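Local atomic coordinates of CELL WALL surface anchor family protein (Streptococcus pneumoniae, PDB entry 2WW8), a protein that serves as the adhesin of the pneumococcal pilus and probably recognises host cells through an integrin-like A domain that carries a magnesium site. Residues T214-K219 / I259-S264; T359-M364 / S435-I440. One frame throughout, in Å; residues are numbered along the deposited sequence.

How the interactions relate
Both contacts lie on the surface and draw on the integrin-like A domain, but they use different elements and their nearest atoms are about 15 Å apart. Interaction 1 lies where the chain enters the domain, and joins strand 203-218 to the last turn of helix 247-263 and the residues after it through an aromatic ring, aliphatic carbons and a bridging water. Interaction 2 ties helix 359-373 to a loop of the long excursion before strand 533-539, and rests on a single salt bridge. The larger interface thus has no direct hydrogen bond, only a water bridge, whereas the smaller is carried by one charged pair that spans a wide backbone gap.

Interaction 1: T214-K219 / I259-S264; sequences TVYEQK and IDKITS
Where the chain enters the integrin-like A domain, Y216 on strand 203-218 meets K261 and S264 at the C-terminal end of helix 247-263, the first long helix after the magnesium-binding loop with S234 and S236. The same strand pairs with strand 587-591, by which the chain leaves the domain, through backbone bonds between V215 and K590 and between E217 and T588. Y216 projects toward the helix with CG beside its own backbone N (chi1 -60°), and its phenol crosses the K261 side chain at a slant. The closest approach between the two side chains is Y216 OH to K261 CG, 3.6 Å. Lysine suits this place because its CG and CD methylenes can rest against the hydroxyl end of the phenol while the chain bends further out. The ammonium stays beyond bonding distance, with K261 NZ 4.1 Å from Y216 OH. F583, from helix 575-583, meets the tyrosine ring edge-to-face and also touches K261. S264 meets the CD2-CE2 edge of the ring: its OG lies in the ring plane, 3.6 Å from Y216 CD2. This small hydroxyl gives its hydrogen to K261 O at 2.8 Å, tilted 28° from the carbonyl plane, a bond that holds it beside the ring. A water completes the junction, accepting from Y216 N at 2.8 Å and donating to S264 OG at 3.3 Å.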
ATOM      1  N   THR A 214     -14.057   1.763  13.808  1.00 11.32           N
ATOM      2  CA  THR A 214     -14.971   2.228  14.827  1.00 11.93           C
ATOM      3  C   THR A 214     -16.354   1.577  14.605  1.00 12.47           C
ATOM      4  O   THR A 214     -16.937   1.705  13.526  1.00 12.12           O
ATOM      5  CB  THR A 214     -15.050   3.808  14.821  1.00 12.75           C
ATOM      6  OG1 THR A 214     -13.726   4.335  15.040  1.00 17.91           O
ATOM      7  CG2 THR A 214     -15.966   4.285  15.959  1.00 11.47           C
ATOM      8  N   VAL A 215     -16.898   0.933  15.642  1.00 12.88           N
ATOM      9  CA  VAL A 215     -18.195   0.224  15.621  1.00 12.30           C
ATOM     10  C   VAL A 215     -19.181   0.998  16.488  1.00 13.04           C
ATOM     11  O   VAL A 215     -18.858   1.326  17.643  1.00 11.88           O
ATOM     12  CB  VAL A 215     -18.072  -1.215  16.172  1.00 12.41           C
ATOM     13  CG1 VAL A 215     -19.384  -1.977  15.886  1.00 13.12           C
ATOM     14  CG2 VAL A 215     -16.895  -1.906  15.522  1.00 15.57           C
ATOM     15  N   TYR A 216     -20.353   1.346  15.942  1.00 11.72           N
ATOM     16  CA  TYR A 216     -21.366   1.999  16.735  1.00 14.09           C
ATOM     17  C   TYR A 216     -22.409   0.936  17.082  1.00 17.27           C
ATOM     18  O   TYR A 216     -22.823   0.174  16.208  1.00 18.58           O
ATOM     19  CB  TYR A 216     -21.984   3.133  15.911  1.00 13.70           C
ATOM     20  CG  TYR A 216     -20.949   4.164  15.509  1.00 11.80           C
ATOM     21  CD1 TYR A 216     -20.480   5.089  16.442  1.00  8.88           C
ATOM     22  CD2 TYR A 216     -20.444   4.206  14.208  1.00 12.54           C
ATOM     23  CE1 TYR A 216     -19.516   6.018  16.107  1.00 11.77           C
ATOM     24  CE2 TYR A 216     -19.482   5.131  13.850  1.00 15.67           C
ATOM     25  CZ  TYR A 216     -19.044   6.033  14.806  1.00 17.53           C
ATOM     26  OH  TYR A 216     -18.085   6.946  14.471  1.00 18.03           O
ATOM     27  N   GLU A 217     -22.872   0.857  18.322  1.00 18.35           N
ATOM     28  CA  GLU A 217     -23.854  -0.182  18.631  1.00 20.82           C
ATOM     29  C   GLU A 217     -25.044   0.510  19.268  1.00 21.82           C
ATOM     30  O   GLU A 217     -24.887   1.410  20.097  1.00 20.44           O
ATOM     31  CB  GLU A 217     -23.245  -1.284  19.527  1.00 20.72           C
ATOM     32  CG  GLU A 217     -21.921  -1.871  18.997  1.00 30.40           C
ATOM     33  CD  GLU A 217     -21.221  -2.896  19.918  1.00 40.32           C
ATOM     34  OE1 GLU A 217     -21.939  -3.655  20.616  1.00 43.87           O
ATOM     35  OE2 GLU A 217     -19.957  -2.949  19.944  1.00 42.43           O
ATOM     36  N   GLN A 218     -26.248   0.108  18.869  1.00 24.09           N
ATOM     37  CA  GLN A 218     -27.422   0.729  19.434  1.00 27.16           C
ATOM     38  C   GLN A 218     -27.631   0.153  20.816  1.00 29.40           C
ATOM     39  O   GLN A 218     -27.115  -0.888  21.187  1.00 27.38           O
ATOM     40  CB  GLN A 218     -28.711   0.539  18.638  1.00 26.76           C
ATOM     41  CG  GLN A 218     -28.697   1.052  17.214  1.00 31.55           C
ATOM     42  CD  GLN A 218     -28.138   0.021  16.236  1.00 35.97           C
ATOM     43  OE1 GLN A 218     -27.784  -1.134  16.589  1.00 42.37           O
ATOM     44  NE2 GLN A 218     -28.026   0.448  14.994  1.00 32.87           N
ATOM     45  N   LYS A 219     -28.421   0.869  21.591  1.00 34.53           N
ATOM     46  CA  LYS A 219     -28.733   0.349  22.921  1.00 39.60           C
ATOM     47  C   LYS A 219     -29.377  -1.060  22.856  1.00 42.48           C
ATOM     48  O   LYS A 219     -29.219  -1.862  23.787  1.00 42.93           O
ATOM     49  CB  LYS A 219     -29.388   1.457  23.748  1.00 39.22           C
ATOM     50  CG  LYS A 219     -28.649   2.819  23.425  1.00 40.42           C
ATOM     51  CD  LYS A 219     -27.390   3.207  24.229  1.00 35.22           C
ATOM     52  CE  LYS A 219     -26.590   4.294  23.511  1.00 35.52           C
ATOM     53  NZ  LYS A 219     -25.894   5.394  24.280  1.00 33.12           N
ATOM     54  N   ILE A 259     -23.652  10.611   7.582  1.00 14.28           N
ATOM     55  CA  ILE A 259     -24.051   9.500   6.734  1.00 12.95           C
ATOM     56  C   ILE A 259     -22.998   8.379   6.858  1.00 14.87           C
ATOM     57  O   ILE A 259     -23.380   7.220   7.074  1.00 14.57           O
ATOM     58  CB  ILE A 259     -24.215   9.960   5.279  1.00 12.45           C
ATOM     59  CG1 ILE A 259     -25.438  10.889   5.223  1.00 13.65           C
ATOM     60  CG2 ILE A 259     -24.365   8.766   4.360  1.00 12.71           C
ATOM     61  CD1 ILE A 259     -25.539  11.636   3.893  1.00 12.12           C
ATOM     62  N   ASP A 260     -21.707   8.699   6.723  1.00 13.52           N
ATOM     63  CA  ASP A 260     -20.658   7.665   6.868  1.00 14.56           C
ATOM     64  C   ASP A 260     -20.760   6.953   8.216  1.00 14.08           C
ATOM     65  O   ASP A 260     -20.533   5.752   8.258  1.00 15.22           O
ATOM     66  CB  ASP A 260     -19.201   8.157   6.770  1.00 15.49           C
ATOM     67  CG  ASP A 260     -18.809   8.666   5.387  1.00 18.38           C
ATOM     68  OD1 ASP A 260     -19.406   8.229   4.386  1.00 23.30           O
ATOM     69  OD2 ASP A 260     -17.906   9.542   5.266  1.00 23.18           O
ATOM     70  N   LYS A 261     -20.995   7.660   9.311  1.00 12.34           N
ATOM     71  CA  LYS A 261     -21.064   7.025  10.624  1.00 14.94           C
ATOM     72  C   LYS A 261     -22.321   6.153  10.724  1.00 14.44           C
ATOM     73  O   LYS A 261     -22.236   5.016  11.173  1.00 12.16           O
ATOM     74  CB  LYS A 261     -21.138   8.078  11.735  1.00 14.70           C
ATOM     75  CG  LYS A 261     -19.822   8.810  11.937  1.00 18.34           C
ATOM     76  CD  LYS A 261     -20.038   9.875  13.011  1.00 25.61           C
ATOM     77  CE  LYS A 261     -19.235  11.146  12.687  1.00 23.85           C
ATOM     78  NZ  LYS A 261     -17.862  10.759  12.927  1.00 23.02           N
ATOM     79  N   ILE A 262     -23.477   6.673  10.290  1.00 14.97           N
ATOM     80  CA  ILE A 262     -24.711   5.866  10.325  1.00 14.21           C
ATOM     81  C   ILE A 262     -24.591   4.589   9.494  1.00 15.47           C
ATOM     82  O   ILE A 262     -24.997   3.516   9.956  1.00 15.01           O
ATOM     83  CB  ILE A 262     -25.903   6.674   9.851  1.00 15.02           C
ATOM     84  CG1 ILE A 262     -26.261   7.730  10.908  1.00 12.60           C
ATOM     85  CG2 ILE A 262     -27.130   5.754   9.582  1.00 15.89           C
ATOM     86  CD1 ILE A 262     -27.073   8.894  10.266  1.00 15.48           C
ATOM     87  N   THR A 263     -23.957   4.684   8.320  1.00 13.34           N
ATOM     88  CA  THR A 263     -24.033   3.579   7.386  1.00 12.01           C
ATOM     89  C   THR A 263     -22.807   2.681   7.503  1.00 13.21           C
ATOM     90  O   THR A 263     -22.680   1.722   6.781  1.00 14.17           O
ATOM     91  CB  THR A 263     -24.168   4.076   5.948  1.00 11.38           C
ATOM     92  OG1 THR A 263     -23.005   4.835   5.562  1.00 11.92           O
ATOM     93  CG2 THR A 263     -25.457   4.865   5.740  1.00  8.43           C
ATOM     94  N   SER A 264     -21.898   2.969   8.426  1.00 13.49           N
ATOM     95  CA  SER A 264     -20.798   2.048   8.690  1.00 15.23           C
ATOM     96  C   SER A 264     -21.357   0.730   9.251  1.00 14.38           C
ATOM     97  O   SER A 264     -20.744  -0.310   9.077  1.00 13.93           O
ATOM     98  CB  SER A 264     -19.741   2.675   9.630  1.00 15.24           C
ATOM     99  OG  SER A 264     -20.363   2.917  10.892  1.00 20.77           O
TER
HETATM  100  O   HOH W   1     -21.005   0.721  13.244  1.00 16.64           O

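Interaction 2: T359-M364 / S435-I440; sequences TQKALM and SGEHTI
K361 and E437 reach for each other from opposite directions and form a salt bridge between an A-domain helix and a loop, the only direct touch between 359-364 and 435-440. The tight part is small: K361 NZ donates to E437 OE2 at 2.7 Å, on the syn side of that oxygen and 30° out of the carboxylate plane, and comes within 3.1 Å of E437 OE1. Apart from this pair the two segments do not touch, and their backbones stay far apart. The closest CA atoms, those of K361 and E437, stand 11.2 Å apart, and both side chains remain partly exposed. Long, flexible residues suit such a gap; each sets CG anti to its own N (K361 chi1 -174°, E437 chi1 176°) and then runs out extended. K361 NZ is also hydrogen-bonded to T278 OG1, and E437 OE1 to Y394 OH, which probably helps to hold both ends of the pair in place. Behind the glutamate the loop turns tightly, with T439 N and T439 OG1 both donating to G436 O. F285 of strand 284-292 touches both K361 and E437, while helix 359-373, which also supplies the calcium ligand D367, packs its L363 and M364 on helix 516-526.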
ATOM      1  N   THR A 359     -40.534  24.910   6.742  1.00 14.87           N
ATOM      2  CA  THR A 359     -40.102  23.858   7.674  1.00 13.97           C
ATOM      3  C   THR A 359     -41.173  22.760   7.719  1.00 15.58           C
ATOM      4  O   THR A 359     -40.833  21.582   7.662  1.00 14.69           O
ATOM      5  CB  THR A 359     -39.978  24.450   9.101  1.00 13.70           C
ATOM      6  OG1 THR A 359     -39.094  25.568   9.017  1.00 14.71           O
ATOM      7  CG2 THR A 359     -39.326  23.412  10.101  1.00 13.30           C
ATOM      8  N   GLN A 360     -42.451  23.136   7.735  1.00 12.87           N
ATOM      9  CA  GLN A 360     -43.510  22.129   7.852  1.00 14.34           C
ATOM     10  C   GLN A 360     -43.493  21.072   6.767  1.00 14.86           C
ATOM     11  O   GLN A 360     -43.698  19.872   6.974  1.00 13.01           O
ATOM     12  CB  GLN A 360     -44.858  22.850   7.809  1.00 14.10           C
ATOM     13  CG  GLN A 360     -46.002  21.930   8.078  1.00 15.12           C
ATOM     14  CD  GLN A 360     -47.357  22.666   8.052  1.00 18.19           C
ATOM     15  OE1 GLN A 360     -47.477  23.883   7.762  1.00 14.56           O
ATOM     16  NE2 GLN A 360     -48.413  21.867   8.355  1.00 15.94           N
ATOM     17  N   LYS A 361     -43.211  21.541   5.561  1.00 13.81           N
ATOM     18  CA  LYS A 361     -43.197  20.674   4.399  1.00 14.75           C
ATOM     19  C   LYS A 361     -42.043  19.656   4.488  1.00 15.36           C
ATOM     20  O   LYS A 361     -42.166  18.483   4.080  1.00 14.46           O
ATOM     21  CB  LYS A 361     -43.105  21.540   3.111  1.00 15.76           C
ATOM     22  CG  LYS A 361     -43.218  20.752   1.772  1.00 13.88           C
ATOM     23  CD  LYS A 361     -43.337  21.711   0.541  1.00 15.26           C
ATOM     24  CE  LYS A 361     -43.869  20.899  -0.685  1.00 14.31           C
ATOM     25  NZ  LYS A 361     -44.033  21.769  -1.888  1.00 17.01           N
ATOM     26  N   ALA A 362     -40.933  20.103   5.047  1.00 14.75           N
ATOM     27  CA  ALA A 362     -39.803  19.236   5.244  1.00 15.28           C
ATOM     28  C   ALA A 362     -40.106  18.179   6.303  1.00 14.04           C
ATOM     29  O   ALA A 362     -39.755  17.031   6.103  1.00 13.51           O
ATOM     30  CB  ALA A 362     -38.596  20.072   5.721  1.00 14.63           C
ATOM     31  N   LEU A 363     -40.670  18.589   7.438  1.00 14.22           N
ATOM     32  CA  LEU A 363     -41.062  17.658   8.502  1.00 15.43           C
ATOM     33  C   LEU A 363     -42.081  16.662   7.920  1.00 13.98           C
ATOM     34  O   LEU A 363     -42.016  15.464   8.199  1.00 12.10           O
ATOM     35  CB  LEU A 363     -41.657  18.456   9.677  1.00 16.03           C
ATOM     36  CG  LEU A 363     -40.655  19.245  10.517  1.00 16.50           C
ATOM     37  CD1 LEU A 363     -41.425  20.230  11.446  1.00 17.13           C
ATOM     38  CD2 LEU A 363     -39.666  18.358  11.307  1.00 14.36           C
ATOM     39  N   MET A 364     -43.032  17.143   7.117  1.00 13.53           N
ATOM     40  CA  MET A 364     -43.950  16.249   6.419  1.00 15.39           C
ATOM     41  C   MET A 364     -43.322  15.174   5.552  1.00 16.49           C
ATOM     42  O   MET A 364     -43.767  14.023   5.594  1.00 14.71           O
ATOM     43  CB  MET A 364     -45.055  16.966   5.619  1.00 15.98           C
ATOM     44  CG  MET A 364     -45.965  17.759   6.487  1.00 14.21           C
ATOM     45  SD  MET A 364     -46.907  19.011   5.577  1.00 16.26           S
ATOM     46  CE  MET A 364     -47.676  18.006   4.240  1.00 12.63           C
ATOM     47  N   SER A 435     -55.109  24.124  -8.318  1.00 20.43           N
ATOM     48  CA  SER A 435     -54.400  25.306  -8.872  1.00 20.98           C
ATOM     49  C   SER A 435     -52.935  25.430  -8.451  1.00 20.50           C
ATOM     50  O   SER A 435     -52.226  26.303  -8.936  1.00 22.72           O
ATOM     51  CB  SER A 435     -55.089  26.584  -8.382  1.00 19.44           C
ATOM     52  OG  SER A 435     -56.442  26.458  -8.733  1.00 28.81           O
ATOM     53  N   GLY A 436     -52.462  24.572  -7.564  1.00 19.65           N
ATOM     54  CA  GLY A 436     -51.058  24.538  -7.234  1.00 18.55           C
ATOM     55  C   GLY A 436     -50.852  24.992  -5.812  1.00 17.90           C
ATOM     56  O   GLY A 436     -51.668  25.763  -5.260  1.00 17.73           O
ATOM     57  N   GLU A 437     -49.744  24.532  -5.239  1.00 17.18           N
ATOM     58  CA  GLU A 437     -49.403  24.860  -3.869  1.00 15.44           C
ATOM     59  C   GLU A 437     -49.269  26.360  -3.596  1.00 14.43           C
ATOM     60  O   GLU A 437     -49.657  26.830  -2.516  1.00 13.97           O
ATOM     61  CB  GLU A 437     -48.090  24.168  -3.532  1.00 15.76           C
ATOM     62  CG  GLU A 437     -47.602  24.557  -2.128  1.00 16.39           C
ATOM     63  CD  GLU A 437     -46.685  23.469  -1.540  1.00 16.53           C
ATOM     64  OE1 GLU A 437     -47.055  22.261  -1.465  1.00 16.64           O
ATOM     65  OE2 GLU A 437     -45.556  23.898  -1.262  1.00 17.52           O
ATOM     66  N   HIS A 438     -48.680  27.095  -4.544  1.00 13.89           N
ATOM     67  CA  HIS A 438     -48.460  28.525  -4.399  1.00 13.93           C
ATOM     68  C   HIS A 438     -49.788  29.224  -4.185  1.00 15.22           C
ATOM     69  O   HIS A 438     -49.786  30.321  -3.669  1.00 17.90           O
ATOM     70  CB  HIS A 438     -47.799  29.127  -5.654  1.00 13.90           C
ATOM     71  CG  HIS A 438     -48.504  28.837  -6.946  1.00 14.20           C
ATOM     72  ND1 HIS A 438     -49.242  29.789  -7.627  1.00 19.69           N
ATOM     73  CD2 HIS A 438     -48.580  27.709  -7.683  1.00 12.86           C
ATOM     74  CE1 HIS A 438     -49.717  29.266  -8.746  1.00 15.45           C
ATOM     75  NE2 HIS A 438     -49.315  28.006  -8.810  1.00 20.55           N
ATOM     76  N   THR A 439     -50.918  28.622  -4.572  1.00 15.69           N
ATOM     77  CA  THR A 439     -52.202  29.313  -4.351  1.00 17.19           C
ATOM     78  C   THR A 439     -52.824  29.159  -2.954  1.00 17.25           C
ATOM     79  O   THR A 439     -53.824  29.853  -2.585  1.00 17.05           O
ATOM     80  CB  THR A 439     -53.311  28.905  -5.395  1.00 16.17           C
ATOM     81  OG1 THR A 439     -53.688  27.548  -5.135  1.00 16.13           O
ATOM     82  CG2 THR A 439     -52.905  29.113  -6.862  1.00 14.07           C
ATOM     83  N   ILE A 440     -52.292  28.226  -2.174  1.00 14.63           N
ATOM     84  CA  ILE A 440     -52.791  28.054  -0.808  1.00 15.26           C
ATOM     85  C   ILE A 440     -51.776  28.251   0.289  1.00 13.83           C
ATOM     86  O   ILE A 440     -52.159  28.569   1.411  1.00 14.42           O
ATOM     87  CB  ILE A 440     -53.386  26.668  -0.563  1.00 17.30           C
ATOM     88  CG1 ILE A 440     -52.334  25.628  -0.963  1.00 19.15           C
ATOM     89  CG2 ILE A 440     -54.790  26.580  -1.298  1.00 15.63           C
ATOM     90  CD1 ILE A 440     -52.694  24.169  -0.867  1.00 26.83           C
TER